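PDB 2ZUX: rhamnogalacturonan endolyase YesW from Bacillus subtilis, which cleaves the backbone of type I rhamnogalacturonan in plant cell-wall pectin internally by elimination, in a calcium- or manganese-dependent reaction that releases oligosaccharides. Local coordinates for residues 91-99 / 154-165; 177-186 / 266-274. One frame throughout, in Å; residues are numbered along the deposited sequence.

Interaction 1 (91-99 / 154-165); sequences YHSVPLDKP and DAYKLDGTKLWR
L96 lays CD2 over one face of the Y156 ring, 3.7 Å from its centroid, where the chain leaving strand 91-95 crosses the outer beta hairpin of a propeller blade, strands 152-156 and 162-167 joined through a type I turn from K157 to G160. This CH-pi contact belongs to the tight part. The backbone N of D97 donates to Y156 OH (3.0 Å, 162°), so consecutive residues hold the phenol by ring face and by hydroxyl. Beyond it, R165 NH2 gives a 2.7 Å bond to D97 O, close to the guanidinium plane. D154 grips the same guanidinium side-on, its two oxygens taking NE and NH2 through their syn lone pairs, which fixes its rotation. P99 CG covers one face and K162 NZ sits over the other. With CG anti to the backbone N (chi1 175°), the D97 carboxylate meets K162: OD2 accepts from NZ at 2.7 Å through its anti lone pair, and D97, D154, K162 and R165 form one salt-bridge network.

The turn end is looser. V94 CG1 lies 3.7 Å from K157 O, and P95 CD 3.9 Å from G160 CA, where any CB would collide with P95 CG. Water replaces direct backbone bonds here: one bridges S93 O and L158 O, and another donates to both P95 O and G160 O, 2.7 Å from each.

Interaction 2 (177-186 / 266-274); sequences HYTQFMVYDL and DRFLAGIAY. With CA (calcium ion), chain G.
Strands 182-184 and 268-273 run almost parallel, 14° between their N-to-C directions, but their axes come no closer than 7.6 Å, too far for sheet pairing. The one direct backbone hydrogen bond between the segments lies at the start, where F268 N donates to H177 O (3.1 Å). Side chains fill the remaining gap. Over H177, R267 brings NH1 above the ring centre, with the guanidinium tilted against the imidazole; R267 has its main polar partner in N263. A water links Y178 OH to D266 OD2, while R173 and R286 serve the same two side chains from outside. Q180 sets CB against A270 CB at 3.9 Å and sends OE1 to A557 N, near a bound calcium. A bend at chi2 (-60°) places M182 SD 3.6 Å from G271 CA, and a second bend at chi3 turns CE to A270 CB. I272 is the wedge at the far end: CG2 stands over the centre of the Y184 ring, 3.8 Å from its centroid and 4° off the normal, and CD1 touches both Y184 CB and L186 CD2. Y184 OH lies 2.6 Å from Y274 OH, each off the edge of the other ring, and Y274 OH also bonds Q4 O. With an alanine in place of Y184, I272 CG2 would probably lose the ring face it packs on and Y274 OH its close phenol neighbour. Next along, D185 OD1 binds another calcium at 2.4 Å, a site completed by D187, D189, K191, E193 and water. The arrangement is that of a beta-propeller, first strands of successive blades side by side around the central axis.

In the fold
Both contacts join neighbouring blades of one propeller, at different depths. Interaction 2 is wholly buried, its centre about 10 Å from the centre of the molecule, and brings together first strands of two four-stranded sheets; interaction 1, centred about 19 Å out, is only partly buried, setting strand 91-95, which pairs with strand 524-528 from late in the chain, against the last two strands of the following sheet. That pairing is consistent with the ring closure common in propellers. Accordingly, interaction 1 relies on a salt-bridge network and bridging waters, interaction 2 mostly on apolar and aromatic packing flanked by calcium. The two do not touch, about 7 Å separating their nearest atoms, although strand 182-184 directly follows strand 162-167.

Interaction 1 (91-99 / 154-165)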
loop_
_atom_site.group_PDB
_atom_site.type_symbol
_atom_site.label_atom_id
_atom_site.label_comp_id
_atom_site.label_asym_id
_atom_site.label_seq_id
_atom_site.Cartn_x
_atom_site.Cartn_y
_atom_site.Cartn_z
ATOM N N TYR A 91 -10.004 -18.788 2.805
ATOM C CA TYR A 91 -8.726 -18.129 2.600
ATOM C C TYR A 91 -7.738 -19.113 2.000
ATOM O O TYR A 91 -7.896 -20.333 2.140
ATOM C CB TYR A 91 -8.171 -17.600 3.926
ATOM C CG TYR A 91 -8.077 -18.647 5.015
ATOM C CD1 TYR A 91 -6.961 -19.477 5.123
ATOM C CD2 TYR A 91 -9.104 -18.803 5.938
ATOM C CE1 TYR A 91 -6.879 -20.448 6.121
ATOM C CE2 TYR A 91 -9.032 -19.765 6.937
ATOM C CZ TYR A 91 -7.915 -20.575 7.020
ATOM O OH TYR A 91 -7.840 -21.528 8.015
ATOM N N HIS A 92 -6.706 -18.578 1.363
ATOM C CA HIS A 92 -5.609 -19.371 0.861
ATOM C C HIS A 92 -4.399 -19.149 1.766
ATOM O O HIS A 92 -4.019 -18.006 2.026
ATOM C CB HIS A 92 -5.270 -18.946 -0.561
ATOM C CG HIS A 92 -4.113 -19.684 -1.135
ATOM N ND1 HIS A 92 -2.853 -19.137 -1.259
ATOM C CD2 HIS A 92 -4.017 -20.958 -1.577
ATOM C CE1 HIS A 92 -2.040 -20.040 -1.778
ATOM N NE2 HIS A 92 -2.720 -21.154 -1.977
ATOM N N SER A 93 -3.787 -20.234 2.236
ATOM C CA SER A 93 -2.624 -20.148 3.115
ATOM C C SER A 93 -1.312 -20.215 2.359
ATOM O O SER A 93 -1.098 -21.102 1.537
ATOM C CB SER A 93 -2.652 -21.260 4.168
ATOM O OG SER A 93 -3.748 -21.084 5.041
ATOM N N VAL A 94 -0.435 -19.257 2.648
ATOM C CA VAL A 94 0.932 -19.272 2.157
ATOM C C VAL A 94 1.817 -19.614 3.350
ATOM O O VAL A 94 1.996 -18.786 4.239
ATOM C CB VAL A 94 1.338 -17.892 1.571
ATOM C CG1 VAL A 94 2.747 -17.947 0.986
ATOM C CG2 VAL A 94 0.339 -17.432 0.503
ATOM N N PRO A 95 2.347 -20.856 3.403
ATOM C CA PRO A 95 3.210 -21.208 4.530
ATOM C C PRO A 95 4.473 -20.354 4.520
ATOM O O PRO A 95 5.007 -20.047 3.453
ATOM C CB PRO A 95 3.561 -22.676 4.267
ATOM C CG PRO A 95 3.355 -22.866 2.803
ATOM C CD PRO A 95 2.205 -21.970 2.447
ATOM N N LEU A 96 4.931 -19.987 5.712
ATOM C CA LEU A 96 6.113 -19.141 5.860
ATOM C C LEU A 96 7.278 -19.918 6.445
ATOM O O LEU A 96 7.087 -20.913 7.150
ATOM C CB LEU A 96 5.802 -17.935 6.756
ATOM C CG LEU A 96 4.695 -16.994 6.261
ATOM C CD1 LEU A 96 4.399 -15.919 7.288
ATOM C CD2 LEU A 96 5.083 -16.368 4.927
ATOM N N ASP A 97 8.482 -19.454 6.145
ATOM C CA ASP A 97 9.684 -19.951 6.805
ATOM C C ASP A 97 9.992 -18.982 7.939
ATOM O O ASP A 97 10.681 -17.978 7.750
ATOM C CB ASP A 97 10.851 -20.055 5.819
ATOM C CG ASP A 97 12.155 -20.462 6.494
ATOM O OD1 ASP A 97 12.109 -21.130 7.551
ATOM O OD2 ASP A 97 13.230 -20.113 5.964
ATOM N N LYS A 98 9.449 -19.264 9.112
ATOM C CA LYS A 98 9.578 -18.349 10.232
ATOM C C LYS A 98 11.027 -18.317 10.708
ATOM O O LYS A 98 11.604 -19.364 11.025
ATOM C CB LYS A 98 8.624 -18.749 11.363
ATOM C CG LYS A 98 8.534 -17.747 12.506
ATOM C CD LYS A 98 7.472 -18.175 13.502
ATOM C CE LYS A 98 7.412 -17.245 14.688
ATOM N NZ LYS A 98 6.455 -17.762 15.701
ATOM N N PRO A 99 11.631 -17.116 10.740
ATOM C CA PRO A 99 13.026 -17.007 11.155
ATOM C C PRO A 99 13.171 -17.306 12.627
ATOM O O PRO A 99 12.290 -16.969 13.419
ATOM C CB PRO A 99 13.372 -15.535 10.909
ATOM C CG PRO A 99 12.216 -14.951 10.159
ATOM C CD PRO A 99 11.042 -15.811 10.394
ATOM N N ASP A 154 11.475 -11.264 2.952
ATOM C CA ASP A 154 11.348 -12.490 2.156
ATOM C C ASP A 154 10.480 -12.265 0.930
ATOM O O ASP A 154 9.622 -11.385 0.926
ATOM C CB ASP A 154 10.653 -13.594 2.958
ATOM C CG ASP A 154 11.485 -14.156 4.090
ATOM O OD1 ASP A 154 12.638 -13.741 4.312
ATOM O OD2 ASP A 154 10.958 -15.055 4.779
ATOM N N ALA A 155 10.665 -13.108 -0.084
ATOM C CA ALA A 155 9.714 -13.200 -1.194
ATOM C C ALA A 155 9.102 -14.584 -1.231
ATOM O O ALA A 155 9.830 -15.581 -1.183
ATOM C CB ALA A 155 10.388 -12.900 -2.510
ATOM N N TYR A 156 7.774 -14.632 -1.336
ATOM C CA TYR A 156 7.034 -15.893 -1.480
ATOM C C TYR A 156 6.157 -15.884 -2.719
ATOM O O TYR A 156 5.490 -14.888 -3.020
ATOM C CB TYR A 156 6.126 -16.142 -0.269
ATOM C CG TYR A 156 6.882 -16.373 1.002
ATOM C CD1 TYR A 156 7.268 -17.660 1.375
ATOM C CD2 TYR A 156 7.223 -15.306 1.838
ATOM C CE1 TYR A 156 7.986 -17.878 2.537
ATOM C CE2 TYR A 156 7.939 -15.516 2.996
ATOM C CZ TYR A 156 8.310 -16.806 3.344
ATOM O OH TYR A 156 9.029 -17.014 4.499
ATOM N N LYS A 157 6.146 -17.005 -3.431
ATOM C CA LYS A 157 5.094 -17.260 -4.399
ATOM C C LYS A 157 3.842 -17.664 -3.639
ATOM O O LYS A 157 3.924 -18.123 -2.497
ATOM C CB LYS A 157 5.504 -18.369 -5.364
ATOM C CG LYS A 157 6.595 -17.948 -6.315
ATOM C CD LYS A 157 6.924 -19.053 -7.309
ATOM C CE LYS A 157 7.519 -18.468 -8.572
ATOM N NZ LYS A 157 6.508 -17.666 -9.328
ATOM N N LEU A 158 2.679 -17.508 -4.265
ATOM C CA LEU A 158 1.425 -17.860 -3.601
ATOM C C LEU A 158 1.338 -19.356 -3.282
ATOM O O LEU A 158 0.618 -19.754 -2.366
ATOM C CB LEU A 158 0.212 -17.389 -4.412
ATOM C CG LEU A 158 0.160 -15.889 -4.729
ATOM C CD1 LEU A 158 -1.205 -15.553 -5.328
ATOM C CD2 LEU A 158 0.451 -15.011 -3.502
ATOM N N ASP A 159 2.122 -20.176 -3.984
ATOM C CA ASP A 159 2.132 -21.618 -3.711
ATOM C C ASP A 159 2.991 -21.987 -2.495
ATOM O O ASP A 159 3.101 -23.164 -2.134
ATOM C CB ASP A 159 2.519 -22.424 -4.963
ATOM C CG ASP A 159 3.996 -22.319 -5.322
ATOM O OD1 ASP A 159 4.764 -21.612 -4.639
ATOM O OD2 ASP A 159 4.402 -22.972 -6.306
ATOM N N GLY A 160 3.588 -20.981 -1.863
ATOM C CA GLY A 160 4.402 -21.190 -0.671
ATOM C C GLY A 160 5.897 -21.267 -0.916
ATOM O O GLY A 160 6.665 -21.342 0.038
ATOM N N THR A 161 6.315 -21.238 -2.178
ATOM C CA THR A 161 7.738 -21.272 -2.509
ATOM C C THR A 161 8.413 -20.014 -1.974
ATOM O O THR A 161 8.036 -18.894 -2.341
ATOM C CB THR A 161 7.984 -21.343 -4.032
ATOM O OG1 THR A 161 7.291 -22.468 -4.594
ATOM C CG2 THR A 161 9.479 -21.471 -4.339
ATOM N N LYS A 162 9.396 -20.201 -1.099
ATOM C CA LYS A 162 10.220 -19.094 -0.625
ATOM C C LYS A 162 11.338 -18.838 -1.631
ATOM O O LYS A 162 12.217 -19.684 -1.833
ATOM C CB LYS A 162 10.784 -19.396 0.762
ATOM C CG LYS A 162 11.637 -18.280 1.339
ATOM C CD LYS A 162 12.303 -18.750 2.616
ATOM C CE LYS A 162 13.545 -17.943 2.911
ATOM N NZ LYS A 162 14.346 -18.604 3.973
ATOM N N LEU A 163 11.304 -17.676 -2.270
ATOM C CA LEU A 163 12.286 -17.360 -3.302
ATOM C C LEU A 163 13.621 -16.910 -2.741
ATOM O O LEU A 163 14.667 -17.250 -3.294
ATOM C CB LEU A 163 11.738 -16.322 -4.280
ATOM C CG LEU A 163 10.452 -16.729 -5.005
ATOM C CD1 LEU A 163 9.996 -15.614 -5.916
ATOM C CD2 LEU A 163 10.637 -18.027 -5.800
ATOM N N TRP A 164 13.577 -16.140 -1.653
ATOM C CA TRP A 164 14.775 -15.610 -1.019
ATOM C C TRP A 164 14.467 -14.902 0.279
ATOM O O TRP A 164 13.306 -14.607 0.582
ATOM C CB TRP A 164 15.509 -14.637 -1.952
ATOM C CG TRP A 164 14.654 -13.592 -2.628
ATOM C CD1 TRP A 164 14.173 -13.640 -3.904
ATOM C CD2 TRP A 164 14.211 -12.338 -2.085
ATOM N NE1 TRP A 164 13.461 -12.504 -4.194
ATOM C CE2 TRP A 164 13.472 -11.682 -3.098
ATOM C CE3 TRP A 164 14.363 -11.703 -0.844
ATOM C CZ2 TRP A 164 12.876 -10.430 -2.904
ATOM C CZ3 TRP A 164 13.765 -10.456 -0.650
ATOM C CH2 TRP A 164 13.039 -9.834 -1.684
ATOM N N ARG A 165 15.537 -14.647 1.025
ATOM C CA ARG A 165 15.526 -13.790 2.199
ATOM C C ARG A 165 16.693 -12.822 2.108
ATOM O O ARG A 165 17.830 -13.228 1.834
ATOM C CB ARG A 165 15.650 -14.617 3.487
ATOM C CG ARG A 165 15.929 -13.794 4.764
ATOM C CD ARG A 165 15.709 -14.609 6.031
ATOM N NE ARG A 165 14.335 -15.103 6.054
ATOM C CZ ARG A 165 13.901 -16.148 6.752
ATOM N NH1 ARG A 165 14.723 -16.831 7.549
ATOM N NH2 ARG A 165 12.629 -16.503 6.661
HETATM O O HOH W 1 0.597 -21.888 -0.549
HETATM O O HOH W 2 7.274 -21.313 2.657
HETATM O O HOH W 3 13.996 -19.382 8.801
#

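Interaction 2 (177-186 / 266-274)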
loop_
_atom_site.group_PDB
_atom_site.type_symbol
_atom_site.label_atom_id
_atom_site.label_comp_id
_atom_site.label_asym_id
_atom_site.label_seq_id
_atom_site.Cartn_x
_atom_site.Cartn_y
_atom_site.Cartn_z
ATOM N N HIS A 177 9.484 3.176 11.341
ATOM C CA HIS A 177 9.918 4.364 10.616
ATOM C C HIS A 177 11.250 4.208 9.929
ATOM O O HIS A 177 11.716 5.151 9.283
ATOM C CB HIS A 177 9.895 5.563 11.560
ATOM C CG HIS A 177 8.556 5.755 12.173
ATOM N ND1 HIS A 177 7.458 6.155 11.438
ATOM C CD2 HIS A 177 8.101 5.479 13.417
ATOM C CE1 HIS A 177 6.395 6.168 12.223
ATOM N NE2 HIS A 177 6.761 5.765 13.429
ATOM N N TYR A 178 11.839 3.016 10.038
ATOM C CA TYR A 178 13.155 2.757 9.459
ATOM C C TYR A 178 13.035 2.217 8.018
ATOM O O TYR A 178 12.892 3.006 7.092
ATOM C CB TYR A 178 13.997 1.882 10.411
ATOM C CG TYR A 178 14.325 2.595 11.719
ATOM C CD1 TYR A 178 15.379 3.517 11.790
ATOM C CD2 TYR A 178 13.550 2.384 12.864
ATOM C CE1 TYR A 178 15.670 4.184 12.974
ATOM C CE2 TYR A 178 13.831 3.049 14.062
ATOM C CZ TYR A 178 14.889 3.948 14.093
ATOM O OH TYR A 178 15.168 4.627 15.265
ATOM N N THR A 179 13.038 0.899 7.820
ATOM C CA THR A 179 12.974 0.336 6.466
ATOM C C THR A 179 11.621 0.595 5.824
ATOM O O THR A 179 10.574 0.249 6.388
ATOM C CB THR A 179 13.244 -1.180 6.479
ATOM O OG1 THR A 179 14.564 -1.414 6.989
ATOM C CG2 THR A 179 13.144 -1.775 5.086
ATOM N N GLN A 180 11.675 1.195 4.632
ATOM C CA GLN A 180 10.516 1.465 3.783
ATOM C C GLN A 180 10.826 0.823 2.435
ATOM O O GLN A 180 11.715 1.281 1.723
ATOM C CB GLN A 180 10.307 2.980 3.643
ATOM C CG GLN A 180 10.369 3.759 4.961
ATOM C CD GLN A 180 9.420 3.240 6.033
ATOM O OE1 GLN A 180 8.369 2.658 5.752
ATOM N NE2 GLN A 180 9.797 3.464 7.287
ATOM N N PHE A 181 10.133 -0.262 2.103
ATOM C CA PHE A 181 10.528 -1.065 0.943
ATOM C C PHE A 181 9.586 -0.930 -0.237
ATOM O O PHE A 181 8.371 -1.060 -0.108
ATOM C CB PHE A 181 10.793 -2.531 1.330
ATOM C CG PHE A 181 9.595 -3.268 1.899
ATOM C CD1 PHE A 181 8.898 -4.181 1.118
ATOM C CD2 PHE A 181 9.191 -3.081 3.222
ATOM C CE1 PHE A 181 7.808 -4.874 1.635
ATOM C CE2 PHE A 181 8.086 -3.765 3.738
ATOM C CZ PHE A 181 7.400 -4.656 2.943
ATOM N N MET A 182 10.175 -0.636 -1.393
ATOM C CA MET A 182 9.427 -0.422 -2.621
ATOM C C MET A 182 9.565 -1.621 -3.530
ATOM O O MET A 182 10.676 -2.064 -3.825
ATOM C CB MET A 182 9.914 0.839 -3.334
ATOM C CG MET A 182 9.482 2.133 -2.658
ATOM S SD MET A 182 7.683 2.309 -2.547
ATOM C CE MET A 182 7.421 2.163 -0.777
ATOM N N VAL A 183 8.427 -2.133 -3.971
ATOM C CA VAL A 183 8.402 -3.268 -4.887
ATOM C C VAL A 183 7.728 -2.808 -6.165
ATOM O O VAL A 183 6.568 -2.395 -6.146
ATOM C CB VAL A 183 7.651 -4.478 -4.277
ATOM C CG1 VAL A 183 7.704 -5.672 -5.226
ATOM C CG2 VAL A 183 8.227 -4.842 -2.905
ATOM N N TYR A 184 8.451 -2.862 -7.279
ATOM C CA TYR A 184 7.911 -2.316 -8.517
ATOM C C TYR A 184 8.812 -2.685 -9.666
ATOM O O TYR A 184 10.012 -2.873 -9.485
ATOM C CB TYR A 184 7.802 -0.779 -8.431
ATOM C CG TYR A 184 6.600 -0.253 -9.182
ATOM C CD1 TYR A 184 5.342 -0.248 -8.588
ATOM C CD2 TYR A 184 6.712 0.222 -10.493
ATOM C CE1 TYR A 184 4.231 0.211 -9.268
ATOM C CE2 TYR A 184 5.592 0.677 -11.189
ATOM C CZ TYR A 184 4.356 0.675 -10.563
ATOM O OH TYR A 184 3.221 1.109 -11.217
ATOM N N ASP A 185 8.220 -2.777 -10.855
ATOM C CA ASP A 185 9.006 -2.920 -12.076
ATOM C C ASP A 185 9.511 -1.535 -12.479
ATOM O O ASP A 185 8.884 -0.844 -13.285
ATOM C CB ASP A 185 8.171 -3.555 -13.188
ATOM C CG ASP A 185 8.947 -3.749 -14.470
ATOM O OD1 ASP A 185 10.194 -3.669 -14.448
ATOM O OD2 ASP A 185 8.275 -3.975 -15.504
ATOM N N LEU A 186 10.642 -1.133 -11.902
ATOM C CA LEU A 186 11.202 0.194 -12.125
ATOM C C LEU A 186 11.747 0.392 -13.529
ATOM O O LEU A 186 11.666 1.497 -14.064
ATOM C CB LEU A 186 12.314 0.489 -11.113
ATOM C CG LEU A 186 11.860 0.813 -9.687
ATOM C CD1 LEU A 186 13.041 0.722 -8.727
ATOM C CD2 LEU A 186 11.205 2.179 -9.608
ATOM N N ASP A 266 15.910 9.848 11.528
ATOM C CA ASP A 266 15.624 8.526 10.994
ATOM C C ASP A 266 14.140 8.327 10.711
ATOM O O ASP A 266 13.600 7.230 10.870
ATOM C CB ASP A 266 16.167 7.450 11.939
ATOM C CG ASP A 266 17.671 7.257 11.815
ATOM O OD1 ASP A 266 18.281 7.777 10.853
ATOM O OD2 ASP A 266 18.230 6.577 12.709
ATOM N N ARG A 267 13.490 9.395 10.253
ATOM C CA ARG A 267 12.079 9.344 9.885
ATOM C C ARG A 267 11.971 9.212 8.379
ATOM O O ARG A 267 12.064 10.200 7.648
ATOM C CB ARG A 267 11.350 10.592 10.392
ATOM C CG ARG A 267 11.291 10.677 11.918
ATOM C CD ARG A 267 10.398 9.592 12.488
ATOM N NE ARG A 267 10.229 9.772 13.923
ATOM C CZ ARG A 267 9.192 9.317 14.612
ATOM N NH1 ARG A 267 8.213 8.666 14.001
ATOM N NH2 ARG A 267 9.118 9.540 15.919
ATOM N N PHE A 268 11.793 7.984 7.911
ATOM C CA PHE A 268 11.829 7.698 6.476
ATOM C C PHE A 268 10.452 7.426 5.905
ATOM O O PHE A 268 9.593 6.837 6.573
ATOM C CB PHE A 268 12.721 6.481 6.205
ATOM C CG PHE A 268 14.147 6.676 6.624
ATOM C CD1 PHE A 268 15.029 7.383 5.812
ATOM C CD2 PHE A 268 14.599 6.185 7.841
ATOM C CE1 PHE A 268 16.361 7.572 6.193
ATOM C CE2 PHE A 268 15.919 6.364 8.236
ATOM C CZ PHE A 268 16.797 7.073 7.418
ATOM N N LEU A 269 10.275 7.832 4.647
ATOM C CA LEU A 269 9.151 7.401 3.811
ATOM C C LEU A 269 9.707 7.067 2.433
ATOM O O LEU A 269 10.884 7.313 2.149
ATOM C CB LEU A 269 8.057 8.474 3.724
ATOM C CG LEU A 269 7.465 8.980 5.039
ATOM C CD1 LEU A 269 6.630 10.232 4.783
ATOM C CD2 LEU A 269 6.648 7.878 5.706
ATOM N N ALA A 270 8.881 6.468 1.586
ATOM C CA ALA A 270 9.307 6.125 0.238
ATOM C C ALA A 270 8.083 5.950 -0.618
ATOM O O ALA A 270 6.972 5.760 -0.110
ATOM C CB ALA A 270 10.161 4.843 0.232
ATOM N N GLY A 271 8.277 6.005 -1.931
ATOM C CA GLY A 271 7.180 5.823 -2.851
ATOM C C GLY A 271 7.627 5.512 -4.259
ATOM O O GLY A 271 8.809 5.634 -4.593
ATOM N N ILE A 272 6.662 5.087 -5.068
ATOM C CA ILE A 272 6.811 5.018 -6.521
ATOM C C ILE A 272 5.937 6.113 -7.125
ATOM O O ILE A 272 4.773 6.249 -6.762
ATOM C CB ILE A 272 6.359 3.649 -7.067
ATOM C CG1 ILE A 272 7.193 2.496 -6.476
ATOM C CG2 ILE A 272 6.390 3.638 -8.592
ATOM C CD1 ILE A 272 8.673 2.487 -6.831
ATOM N N ALA A 273 6.513 6.899 -8.037
ATOM C CA ALA A 273 5.813 8.017 -8.673
ATOM C C ALA A 273 6.188 8.090 -10.149
ATOM O O ALA A 273 7.363 7.974 -10.487
ATOM C CB ALA A 273 6.186 9.317 -7.997
ATOM N N TYR A 274 5.199 8.307 -11.013
ATOM C CA TYR A 274 5.458 8.463 -12.449
ATOM C C TYR A 274 5.740 9.938 -12.734
ATOM O O TYR A 274 4.890 10.665 -13.267
ATOM C CB TYR A 274 4.278 7.943 -13.276
ATOM C CG TYR A 274 4.171 6.432 -13.327
ATOM C CD1 TYR A 274 4.119 5.764 -14.554
ATOM C CD2 TYR A 274 4.142 5.662 -12.159
ATOM C CE1 TYR A 274 4.027 4.375 -14.614
ATOM C CE2 TYR A 274 4.052 4.272 -12.210
ATOM C CZ TYR A 274 3.997 3.636 -13.437
ATOM O OH TYR A 274 3.905 2.272 -13.491
HETATM CA CA CA G . 12.200 -4.888 -13.804
HETATM O O HOH W 4 8.558 7.487 9.148
HETATM O O HOH W 5 17.246 6.297 15.247
HETATM O O HOH W 6 13.924 -6.618 -14.001
#